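Local coordinates for protein kallistatin (Homo sapiens, PDB 6F4V) that inhibits tissue kallikrein as a serpin, forming an equimolar, SDS-stable complex with the enzyme after cleavage at its own reactive site, at residues R15-Y18 against L19-E23; A38-A41 against M42-L45; F187-D190 against E191-V195; P249-L252 against M253-N257. All coordinates share one frame; numbering follows the deposited sequence.

Contact 1. Residues R15-Y18 against L19-E23; sequences RFYY and LIASE. With EDO (1,2-ethanediol), chain G.
A chi1 of -170° swings the Phe16 ring away from its own N, alongside the carbonyl carbon, while Ile20 keeps CG1 beside its N (chi1 -57°). With these torsions the ring and the CG1 branch meet one helical turn apart. Phe16 CE1 lies 3.5 Å from Ile20 CG1, and the methyl Ile20 CD1 reaches the same ring atom. Tyr17 makes the next pair along the helix. Its ring atom CE2 sits 3.7 Å from Ala21 CB, and its hydroxyl goes on to Glu244. Backbone bonds follow the same spacing: Ile20 N to Phe16 O is 3.1 Å, and Ala21 N to Tyr17 O is 2.9 Å. One residue further on, Tyr18 O accepts Ser22 N at 2.9 Å. Ser22 OG folds back towards the same oxygen, with Leu19 O also nearby. Phe16 and Ile20 both rest on Ile286, and Ala21 rests on Ile29. At the far end, Glu23 OE1 accepts a bond of 2.9 Å from O1 of an ethanediol, probably left from crystallisation. Glu23 OE2 pairs with Arg289. These i to i+4 pairs are those of a regular alpha helix, here the first helix of the serpin fold, residues 6-23.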
loop_
_atom_site.group_PDB
_atom_site.type_symbol
_atom_site.label_atom_id
_atom_site.label_comp_id
_atom_site.label_asym_id
_atom_site.label_seq_id
_atom_site.Cartn_x
_atom_site.Cartn_y
_atom_site.Cartn_z
ATOM N N ARG A 15 -1.956 -3.555 -10.883
ATOM C CA ARG A 15 -2.134 -4.993 -11.146
ATOM C C ARG A 15 -2.680 -5.704 -9.911
ATOM O O ARG A 15 -3.603 -6.542 -10.026
ATOM C CB ARG A 15 -0.834 -5.653 -11.623
ATOM C CG ARG A 15 -0.551 -5.461 -13.122
ATOM C CD ARG A 15 0.544 -6.392 -13.617
ATOM N NE ARG A 15 1.821 -5.997 -13.080
ATOM C CZ ARG A 15 2.621 -6.705 -12.280
ATOM N NH1 ARG A 15 2.366 -7.957 -11.912
ATOM N NH2 ARG A 15 3.746 -6.128 -11.872
ATOM N N PHE A 16 -2.120 -5.381 -8.731
ATOM C CA PHE A 16 -2.566 -5.996 -7.489
ATOM C C PHE A 16 -4.023 -5.622 -7.215
ATOM O O PHE A 16 -4.851 -6.485 -6.907
ATOM C CB PHE A 16 -1.661 -5.620 -6.312
ATOM C CG PHE A 16 -1.931 -6.401 -5.059
ATOM C CD1 PHE A 16 -2.919 -5.996 -4.153
ATOM C CD2 PHE A 16 -1.184 -7.509 -4.751
ATOM C CE1 PHE A 16 -3.176 -6.713 -3.006
ATOM C CE2 PHE A 16 -1.426 -8.234 -3.583
ATOM C CZ PHE A 16 -2.421 -7.831 -2.701
ATOM N N TYR A 17 -4.326 -4.339 -7.318
ATOM C CA TYR A 17 -5.700 -3.838 -7.114
ATOM C C TYR A 17 -6.657 -4.599 -8.039
ATOM O O TYR A 17 -7.723 -5.076 -7.627
ATOM C CB TYR A 17 -5.796 -2.321 -7.335
ATOM C CG TYR A 17 -7.201 -1.871 -7.085
ATOM C CD1 TYR A 17 -7.645 -1.613 -5.818
ATOM C CD2 TYR A 17 -8.137 -1.889 -8.110
ATOM C CE1 TYR A 17 -8.984 -1.308 -5.571
ATOM C CE2 TYR A 17 -9.489 -1.633 -7.889
ATOM C CZ TYR A 17 -9.914 -1.332 -6.623
ATOM O OH TYR A 17 -11.279 -1.097 -6.409
ATOM N N TYR A 18 -6.308 -4.646 -9.307
ATOM C CA TYR A 18 -7.214 -5.249 -10.293
ATOM C C TYR A 18 -7.541 -6.708 -9.953
ATOM O O TYR A 18 -8.686 -7.134 -10.069
ATOM C CB TYR A 18 -6.637 -5.168 -11.680
ATOM C CG TYR A 18 -7.611 -5.659 -12.736
ATOM C CD1 TYR A 18 -8.561 -4.789 -13.276
ATOM C CD2 TYR A 18 -7.588 -6.976 -13.184
ATOM C CE1 TYR A 18 -9.451 -5.221 -14.253
ATOM C CE2 TYR A 18 -8.485 -7.421 -14.171
ATOM C CZ TYR A 18 -9.405 -6.529 -14.701
ATOM O OH TYR A 18 -10.320 -6.910 -15.676
ATOM N N LEU A 19 -6.533 -7.454 -9.533
ATOM C CA LEU A 19 -6.701 -8.874 -9.163
ATOM C C LEU A 19 -7.663 -8.991 -7.972
ATOM O O LEU A 19 -8.629 -9.764 -8.018
ATOM C CB LEU A 19 -5.348 -9.521 -8.849
ATOM C CG LEU A 19 -5.365 -11.008 -8.381
ATOM C CD1 LEU A 19 -4.008 -11.653 -8.505
ATOM C CD2 LEU A 19 -5.752 -11.172 -6.933
ATOM N N ILE A 20 -7.454 -8.178 -6.933
ATOM C CA ILE A 20 -8.306 -8.236 -5.745
ATOM C C ILE A 20 -9.738 -7.855 -6.096
ATOM O O ILE A 20 -10.695 -8.522 -5.687
ATOM C CB ILE A 20 -7.841 -7.269 -4.606
ATOM C CG1 ILE A 20 -6.388 -7.547 -4.200
ATOM C CG2 ILE A 20 -8.749 -7.386 -3.378
ATOM C CD1 ILE A 20 -6.106 -8.953 -3.739
ATOM N N ALA A 21 -9.881 -6.775 -6.831
ATOM C CA ALA A 21 -11.206 -6.253 -7.191
ATOM C C ALA A 21 -11.982 -7.226 -8.067
ATOM O O ALA A 21 -13.201 -7.302 -7.993
ATOM C CB ALA A 21 -11.079 -4.923 -7.896
ATOM N N SER A 22 -11.263 -7.942 -8.920
ATOM C CA SER A 22 -11.926 -8.876 -9.816
ATOM C C SER A 22 -12.206 -10.217 -9.117
ATOM O O SER A 22 -13.233 -10.837 -9.403
ATOM C CB SER A 22 -11.148 -8.944 -11.126
ATOM O OG SER A 22 -9.983 -9.605 -10.907
ATOM N N GLU A 23 -11.353 -10.659 -8.185
ATOM C CA GLU A 23 -11.560 -11.931 -7.473
ATOM C C GLU A 23 -12.541 -11.816 -6.304
ATOM O O GLU A 23 -13.272 -12.775 -6.032
ATOM C CB GLU A 23 -10.242 -12.540 -7.008
ATOM C CG GLU A 23 -9.396 -13.019 -8.190
ATOM C CD GLU A 23 -8.117 -13.693 -7.804
ATOM O OE1 GLU A 23 -7.824 -13.821 -6.601
ATOM O OE2 GLU A 23 -7.386 -14.107 -8.729
HETATM C C1 EDO G . -8.313 -11.959 -3.428
HETATM O O1 EDO G . -8.550 -13.299 -3.883
HETATM C C2 EDO G . -9.010 -11.715 -2.092
HETATM O O2 EDO G . -8.061 -11.597 -1.023
#

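Contact 2. Residues A38-A41 against M42-L45; sequences AAYA and MLSL
Tyr40 and Leu43 leave the helix as near neighbours, and the methyl Leu43 CD2 approaches the ring obliquely, 4.4 Å from Tyr40 CD2. The contact is loose, and the ring has other neighbours. It meets the ring of Phe337 with the two planes close to perpendicular, and its hydroxyl is hydrogen-bonded to Ser316. Met42 sets off in another direction, with CB 3.3 Å from Ala38 O. Its chain is bent only at its last torsion and packs on Leu163 and Thr113. Ser44 turns back on the preceding turn. With chi1 at 79°, OG stands between the backbone N and the carbonyl carbon, which places it beside Ala41 O at 2.7 Å. The hydroxyl donates in the carbonyl plane, on a lone pair. Ser44 N goes to Tyr40 O at 3.0 Å and makes a second, weak bond to Ala41 O. An alanine in place of Ser44 is likely to leave Ala41 O without its short hydroxyl bond, relying more on the weak one from the backbone N. Earlier in the helix, Met42 N reaches Ala38 O at 3.0 Å and Leu43 N reaches Ala39 O at 2.9 Å. Helix 33-44 lies behind the large sheet. Phe337 is on strand 328-340, whose central place fits the inserted reactive loop of a cleaved serpin. All the residues here are buried. The chemistry is therefore that of a helix in a core: apolar side chains spread outwards, and the one buried serine hydroxyl is satisfied by the helix's own backbone.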
loop_
_atom_site.group_PDB
_atom_site.type_symbol
_atom_site.label_atom_id
_atom_site.label_comp_id
_atom_site.label_asym_id
_atom_site.label_seq_id
_atom_site.Cartn_x
_atom_site.Cartn_y
_atom_site.Cartn_z
ATOM N N ALA A 38 8.516 -2.928 -1.746
ATOM C CA ALA A 38 9.749 -2.826 -0.978
ATOM C C ALA A 38 10.111 -4.099 -0.210
ATOM O O ALA A 38 11.292 -4.440 -0.131
ATOM C CB ALA A 38 9.704 -1.641 -0.014
ATOM N N ALA A 39 9.117 -4.786 0.340
ATOM C CA ALA A 39 9.355 -6.087 1.008
ATOM C C ALA A 39 9.944 -7.118 0.046
ATOM O O ALA A 39 10.946 -7.794 0.334
ATOM C CB ALA A 39 8.076 -6.609 1.647
ATOM N N TYR A 40 9.307 -7.239 -1.097
ATOM C CA TYR A 40 9.721 -8.240 -2.083
ATOM C C TYR A 40 11.020 -7.878 -2.796
ATOM O O TYR A 40 11.845 -8.752 -3.059
ATOM C CB TYR A 40 8.563 -8.555 -3.022
ATOM C CG TYR A 40 7.569 -9.505 -2.382
ATOM C CD1 TYR A 40 6.760 -9.120 -1.309
ATOM C CD2 TYR A 40 7.467 -10.818 -2.812
ATOM C CE1 TYR A 40 5.870 -10.000 -0.714
ATOM C CE2 TYR A 40 6.563 -11.690 -2.241
ATOM C CZ TYR A 40 5.783 -11.299 -1.191
ATOM O OH TYR A 40 4.936 -12.222 -0.641
ATOM N N ALA A 41 11.250 -6.587 -3.039
ATOM C CA ALA A 41 12.546 -6.169 -3.569
ATOM C C ALA A 41 13.675 -6.461 -2.560
ATOM O O ALA A 41 14.743 -7.014 -2.929
ATOM C CB ALA A 41 12.514 -4.710 -3.952
ATOM N N MET A 42 13.416 -6.201 -1.290
ATOM C CA MET A 42 14.395 -6.564 -0.262
ATOM C C MET A 42 14.676 -8.083 -0.206
ATOM O O MET A 42 15.845 -8.496 -0.159
ATOM C CB MET A 42 13.940 -6.057 1.098
ATOM C CG MET A 42 14.980 -6.290 2.194
ATOM S SD MET A 42 14.474 -5.472 3.720
ATOM C CE MET A 42 13.244 -6.490 4.323
ATOM N N LEU A 43 13.610 -8.885 -0.206
ATOM C CA LEU A 43 13.713 -10.343 -0.254
ATOM C C LEU A 43 14.588 -10.822 -1.403
ATOM O O LEU A 43 15.378 -11.776 -1.219
ATOM C CB LEU A 43 12.319 -10.972 -0.382
ATOM C CG LEU A 43 12.264 -12.494 -0.515
ATOM C CD1 LEU A 43 12.727 -13.175 0.751
ATOM C CD2 LEU A 43 10.855 -12.908 -0.851
ATOM N N SER A 44 14.450 -10.173 -2.570
ATOM C CA SER A 44 15.176 -10.563 -3.756
ATOM C C SER A 44 16.668 -10.456 -3.585
ATOM O O SER A 44 17.381 -11.108 -4.324
ATOM C CB SER A 44 14.753 -9.790 -5.015
ATOM O OG SER A 44 15.321 -8.491 -5.080
ATOM N N LEU A 45 17.154 -9.616 -2.681
ATOM C CA LEU A 45 18.613 -9.590 -2.378
ATOM C C LEU A 45 19.152 -10.943 -1.935
ATOM O O LEU A 45 20.333 -11.201 -2.129
ATOM C CB LEU A 45 18.936 -8.587 -1.267
ATOM C CG LEU A 45 18.730 -7.118 -1.615
ATOM C CD1 LEU A 45 18.671 -6.310 -0.337
ATOM C CD2 LEU A 45 19.819 -6.623 -2.548
#

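Contact 3. Residues F187-D190 against E191-V195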
loop_
_atom_site.group_PDB
_atom_site.type_symbol
_atom_site.label_atom_id
_atom_site.label_comp_id
_atom_site.label_asym_id
_atom_site.label_seq_id
_atom_site.Cartn_x
_atom_site.Cartn_y
_atom_site.Cartn_z
ATOM N N PHE A 187 -25.600 6.321 2.960
ATOM C CA PHE A 187 -24.562 5.886 2.031
ATOM C C PHE A 187 -25.132 4.677 1.312
ATOM O O PHE A 187 -25.480 3.677 1.943
ATOM C CB PHE A 187 -23.287 5.523 2.803
ATOM C CG PHE A 187 -22.103 5.228 1.924
ATOM C CD1 PHE A 187 -21.954 3.984 1.334
ATOM C CD2 PHE A 187 -21.135 6.182 1.712
ATOM C CE1 PHE A 187 -20.842 3.713 0.533
ATOM C CE2 PHE A 187 -20.039 5.929 0.914
ATOM C CZ PHE A 187 -19.893 4.692 0.329
ATOM N N TYR A 188 -25.203 4.770 -0.009
ATOM C CA TYR A 188 -25.861 3.782 -0.867
ATOM C C TYR A 188 -24.823 2.784 -1.345
ATOM O O TYR A 188 -24.136 3.013 -2.326
ATOM C CB TYR A 188 -26.581 4.490 -2.034
ATOM C CG TYR A 188 -27.428 5.654 -1.525
ATOM C CD1 TYR A 188 -28.578 5.430 -0.768
ATOM C CD2 TYR A 188 -27.037 6.983 -1.743
ATOM C CE1 TYR A 188 -29.325 6.489 -0.272
ATOM C CE2 TYR A 188 -27.780 8.054 -1.248
ATOM C CZ TYR A 188 -28.930 7.789 -0.510
ATOM O OH TYR A 188 -29.664 8.830 -0.000
ATOM N N VAL A 189 -24.710 1.694 -0.605
ATOM C CA VAL A 189 -23.754 0.619 -0.890
ATOM C C VAL A 189 -24.081 0.001 -2.241
ATOM O O VAL A 189 -23.198 -0.179 -3.102
ATOM C CB VAL A 189 -23.785 -0.423 0.237
ATOM C CG1 VAL A 189 -22.902 -1.641 -0.086
ATOM C CG2 VAL A 189 -23.386 0.221 1.556
ATOM N N ASP A 190 -25.355 -0.317 -2.446
ATOM C CA ASP A 190 -25.808 -0.743 -3.762
ATOM C C ASP A 190 -27.300 -0.423 -3.873
ATOM O O ASP A 190 -27.831 0.270 -3.023
ATOM C CB ASP A 190 -25.476 -2.234 -3.989
ATOM C CG ASP A 190 -26.213 -3.176 -3.034
ATOM O OD1 ASP A 190 -27.305 -2.855 -2.494
ATOM O OD2 ASP A 190 -25.695 -4.286 -2.834
ATOM N N GLU A 191 -27.960 -0.908 -4.915
ATOM C CA GLU A 191 -29.372 -0.568 -5.161
ATOM C C GLU A 191 -30.345 -0.917 -4.005
ATOM O O GLU A 191 -31.404 -0.256 -3.855
ATOM C CB GLU A 191 -29.848 -1.211 -6.487
ATOM C CG GLU A 191 -29.193 -0.625 -7.757
ATOM C CD GLU A 191 -29.520 0.853 -8.064
ATOM O OE1 GLU A 191 -30.665 1.184 -8.458
ATOM O OE2 GLU A 191 -28.601 1.702 -7.960
ATOM N N ASN A 192 -30.011 -1.942 -3.208
ATOM C CA ASN A 192 -30.884 -2.417 -2.128
ATOM C C ASN A 192 -30.314 -2.196 -0.743
ATOM O O ASN A 192 -30.929 -2.611 0.227
ATOM C CB ASN A 192 -31.141 -3.934 -2.258
ATOM C CG ASN A 192 -31.318 -4.378 -3.697
ATOM O OD1 ASN A 192 -32.297 -4.012 -4.357
ATOM N ND2 ASN A 192 -30.347 -5.146 -4.203
ATOM N N THR A 193 -29.127 -1.600 -0.630
ATOM C CA THR A 193 -28.418 -1.579 0.653
ATOM C C THR A 193 -27.950 -0.172 0.953
ATOM O O THR A 193 -27.211 0.432 0.166
ATOM C CB THR A 193 -27.196 -2.510 0.632
ATOM O OG1 THR A 193 -27.569 -3.769 0.054
ATOM C CG2 THR A 193 -26.631 -2.702 2.043
ATOM N N THR A 194 -28.386 0.323 2.103
ATOM C CA THR A 194 -28.137 1.688 2.521
ATOM C C THR A 194 -27.677 1.649 3.969
ATOM O O THR A 194 -28.323 1.026 4.805
ATOM C CB THR A 194 -29.405 2.555 2.361
ATOM O OG1 THR A 194 -29.814 2.556 0.989
ATOM C CG2 THR A 194 -29.134 3.996 2.793
ATOM N N VAL A 195 -26.571 2.326 4.267
ATOM C CA VAL A 195 -26.053 2.384 5.634
ATOM C C VAL A 195 -25.960 3.827 6.066
ATOM O O VAL A 195 -26.115 4.730 5.263
ATOM C CB VAL A 195 -24.688 1.674 5.773
ATOM C CG1 VAL A 195 -24.803 0.199 5.376
ATOM C CG2 VAL A 195 -23.617 2.372 4.947
HETATM O O HOH W 1 -29.381 1.910 -1.585
#
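Phe187 and Val195 form an antiparallel, hydrogen-bonded pair, with Phe187 N to Val195 O at 2.8 Å and Val195 N to Phe187 O at 2.9 Å. Tyr188 and Thr194 follow as a non-hydrogen-bonded pair. Then Val189 and Asp190 both face Thr193, a classic beta bulge. Asp190 N reaches Thr193 O at 3.3 Å, while the bond from Val189 N to that oxygen is weak. A type I turn from Asp190 to Thr193 closes this beta hairpin between strands 183-188 and 193-202. A chi1 of 64° tucks the Asp190 carboxylate back over its own main chain, with OD1 facing the turn. There OD1 accepts Asn192 N at 2.9 Å on its anti side, as in an Asx turn. It also accepts Thr193 OG1 at 2.7 Å on its syn side. The two donors come from opposite faces of the carboxylate plane. Thr194 OG1 lies at the edge of the Tyr188 ring, and the two side chains run alongside each other. A water joins Asp190 O to Thr194 OG1. On the face of Phe187 and Val195, Val195 CG2 packs on Phe187 CB; it also meets Val189 CG2, from the bulge. Asn192 is an N-glycosylation site, without its sugar here. Tyr188 makes backbone hydrogen bonds to a neighbouring protein chain.

Contact 4. Residues P249-L252 against M253-N257. With Z9L (methyl 2,3,6-tri-O-sulfo-alpha-D-glucopyranoside), chain C.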
loop_
_atom_site.group_PDB
_atom_site.type_symbol
_atom_site.label_atom_id
_atom_site.label_comp_id
_atom_site.label_asym_id
_atom_site.label_seq_id
_atom_site.Cartn_x
_atom_site.Cartn_y
_atom_site.Cartn_z
ATOM N N PRO A 249 -1.832 3.108 -14.203
ATOM C CA PRO A 249 -0.945 4.272 -13.975
ATOM C C PRO A 249 -1.171 5.388 -14.981
ATOM O O PRO A 249 -1.203 6.556 -14.590
ATOM C CB PRO A 249 0.458 3.684 -14.126
ATOM C CG PRO A 249 0.286 2.259 -13.795
ATOM C CD PRO A 249 -1.065 1.869 -14.353
ATOM N N GLU A 250 -1.430 5.020 -16.239
ATOM C CA GLU A 250 -1.682 5.998 -17.289
ATOM C C GLU A 250 -2.956 6.798 -17.022
ATOM O O GLU A 250 -2.983 8.002 -17.239
ATOM C CB GLU A 250 -1.735 5.328 -18.684
ATOM C CG GLU A 250 -0.410 4.702 -19.103
ATOM C CD GLU A 250 -0.037 3.408 -18.367
ATOM O OE1 GLU A 250 -0.922 2.700 -17.812
ATOM O OE2 GLU A 250 1.178 3.082 -18.359
ATOM N N MET A 251 -3.997 6.149 -16.506
ATOM C CA MET A 251 -5.221 6.858 -16.181
ATOM C C MET A 251 -5.007 7.810 -14.986
ATOM O O MET A 251 -5.492 8.949 -15.011
ATOM C CB MET A 251 -6.353 5.894 -15.877
ATOM C CG MET A 251 -7.725 6.516 -15.761
ATOM S SD MET A 251 -8.194 7.442 -17.227
ATOM C CE MET A 251 -8.389 6.133 -18.423
ATOM N N LEU A 252 -4.281 7.348 -13.963
ATOM C CA LEU A 252 -3.988 8.213 -12.812
ATOM C C LEU A 252 -3.245 9.477 -13.284
ATOM O O LEU A 252 -3.577 10.579 -12.871
ATOM C CB LEU A 252 -3.159 7.463 -11.772
ATOM C CG LEU A 252 -2.915 8.248 -10.472
ATOM C CD1 LEU A 252 -4.235 8.458 -9.724
ATOM C CD2 LEU A 252 -1.879 7.509 -9.643
ATOM N N MET A 253 -2.285 9.301 -14.190
ATOM C CA MET A 253 -1.541 10.445 -14.736
ATOM C C MET A 253 -2.378 11.351 -15.589
ATOM O O MET A 253 -2.207 12.563 -15.534
ATOM C CB MET A 253 -0.272 9.998 -15.454
ATOM C CG MET A 253 0.794 9.559 -14.427
ATOM S SD MET A 253 1.271 10.848 -13.220
ATOM C CE MET A 253 0.446 10.340 -11.717
ATOM N N ARG A 254 -3.315 10.783 -16.327
ATOM C CA ARG A 254 -4.269 11.597 -17.069
ATOM C C ARG A 254 -5.055 12.482 -16.129
ATOM O O ARG A 254 -5.130 13.707 -16.352
ATOM C CB ARG A 254 -5.203 10.728 -17.945
ATOM C CG ARG A 254 -6.398 11.465 -18.501
ATOM C CD ARG A 254 -7.193 10.671 -19.553
ATOM N NE ARG A 254 -8.423 11.417 -19.810
ATOM C CZ ARG A 254 -9.580 11.272 -19.169
ATOM N NH1 ARG A 254 -9.769 10.318 -18.242
ATOM N NH2 ARG A 254 -10.591 12.080 -19.480
ATOM N N TRP A 255 -5.670 11.886 -15.101
ATOM C CA TRP A 255 -6.425 12.667 -14.136
ATOM C C TRP A 255 -5.561 13.729 -13.425
ATOM O O TRP A 255 -5.998 14.888 -13.265
ATOM C CB TRP A 255 -7.072 11.776 -13.091
ATOM C CG TRP A 255 -8.212 10.957 -13.616
ATOM C CD1 TRP A 255 -9.139 11.314 -14.566
ATOM C CD2 TRP A 255 -8.555 9.643 -13.191
ATOM N NE1 TRP A 255 -10.028 10.294 -14.755
ATOM C CE2 TRP A 255 -9.701 9.251 -13.924
ATOM C CE3 TRP A 255 -8.011 8.759 -12.261
ATOM C CZ2 TRP A 255 -10.336 8.008 -13.729
ATOM C CZ3 TRP A 255 -8.608 7.477 -12.095
ATOM C CH2 TRP A 255 -9.771 7.133 -12.832
ATOM N N ASN A 256 -4.368 13.310 -13.013
ATOM C CA ASN A 256 -3.431 14.213 -12.354
ATOM C C ASN A 256 -3.118 15.416 -13.230
ATOM O O ASN A 256 -3.168 16.551 -12.745
ATOM C CB ASN A 256 -2.142 13.511 -11.949
ATOM C CG ASN A 256 -1.309 14.376 -11.003
ATOM O OD1 ASN A 256 -1.804 14.814 -9.984
ATOM N ND2 ASN A 256 -0.111 14.659 -11.376
ATOM N N ASN A 257 -2.833 15.177 -14.516
ATOM C CA ASN A 257 -2.485 16.258 -15.450
ATOM C C ASN A 257 -3.662 17.161 -15.789
ATOM O O ASN A 257 -3.482 18.392 -15.864
ATOM C CB ASN A 257 -1.772 15.709 -16.697
ATOM C CG ASN A 257 -0.376 15.210 -16.370
ATOM O OD1 ASN A 257 0.234 15.666 -15.391
ATOM N ND2 ASN A 257 0.144 14.279 -17.177
HETATM O O4 Z9L C . -11.158 17.484 -25.017
HETATM C C4 Z9L C . -12.554 17.086 -24.864
HETATM C C5 Z9L C . -12.809 16.018 -23.791
HETATM O O5 Z9L C . -14.244 15.713 -23.750
HETATM C C6 Z9L C . -12.393 16.429 -22.409
HETATM O O6 Z9L C . -12.869 15.483 -21.481
HETATM S S1 Z9L C . -12.044 15.455 -20.036
HETATM O O7 Z9L C . -10.519 14.890 -20.392
HETATM O O11 Z9L C . -12.810 14.449 -18.983
HETATM O O15 Z9L C . -11.961 17.002 -19.431
HETATM C C3 Z9L C . -12.944 16.497 -26.193
HETATM O O3 Z9L C . -12.948 17.603 -27.145
HETATM S S2 Z9L C . -12.160 17.315 -28.573
HETATM O O8 Z9L C . -12.250 18.666 -29.524
HETATM O O9 Z9L C . -12.891 16.033 -29.348
HETATM O O10 Z9L C . -10.582 16.935 -28.261
HETATM C C2 Z9L C . -14.242 15.746 -26.292
HETATM O O2 Z9L C . -15.298 16.619 -26.749
HETATM S S3 Z9L C . -16.504 16.011 -27.739
HETATM O O12 Z9L C . -17.304 17.331 -28.351
HETATM O O13 Z9L C . -17.569 15.109 -26.860
HETATM O O14 Z9L C . -15.888 15.085 -28.982
HETATM C C1 Z9L C . -14.724 15.053 -25.001
HETATM O O1 Z9L C . -14.302 13.744 -25.002
HETATM C C7 Z9L C . -15.030 12.813 -24.192
#
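Met251 is folded over the indole of Trp255. Its chi1 of -170° carries CG over one face of the ring, and the bend at chi2 (56°) turns SD towards Arg254. CG lies 3.6 Å from the centroid of the six-membered ring of Trp255, 13° off the normal, a CH-pi contact. SD lies over the same indole, 4.4 Å from the centroid of the five-membered ring, as a Met-aromatic contact. The sulfur also takes a weak bond of 3.4 Å from Arg254 NH1, in the plane of the guanidinium and at its edge. Met251 and Arg254 run alongside each other here. All this happens within one turn of helix 249-258, whose backbone bonds include Trp255 N to Met251 O at 2.9 Å. The turn also serves the glycan pocket, since Arg254 NH2 donates to O7 of a sulfate on the bound sugar at 3.0 Å. Asp212, also of the glycan pocket, takes both Arg254 NH1, as a salt bridge, and Trp255 NE1 on OD2. A leucine in place of Trp255 would probably leave Met251 without its flat partner and Asp212 without the indole N-H, so that Arg254 could be less firmly placed. Leu252 packs on Phe14 and Phe231. Its CG meets the end of Met253, with CE at 4.2 Å, and Leu252 O accepts Asn256 N at 2.8 Å. Met253 brings CE to that leucine by bends at chi2 and chi3, and its CG lies near Pro249 O.

The contacts come one after another along the chain, and none touches another. Contacts 1, 2 and 4 lie on separate helices, 6-23, 33-44 and 249-258. Contact 3 closes the hairpin of strands 183-188 and 193-202, the outer pair at one edge of the large mixed sheet. Contacts 1 and 4 have centres about 19 Å apart, and helix 6-23 links them, since Pro249 and Leu252 pack on its Phe14. Contacts 2 and 3 are about 41 Å apart between centres, on opposite sides of the chain's centre. Contacts 1 and 2 belong to the buried helical body, while contacts 3 and 4 bear surface features, the Asn192 glycosylation site and part of the sulfated-glycan pocket.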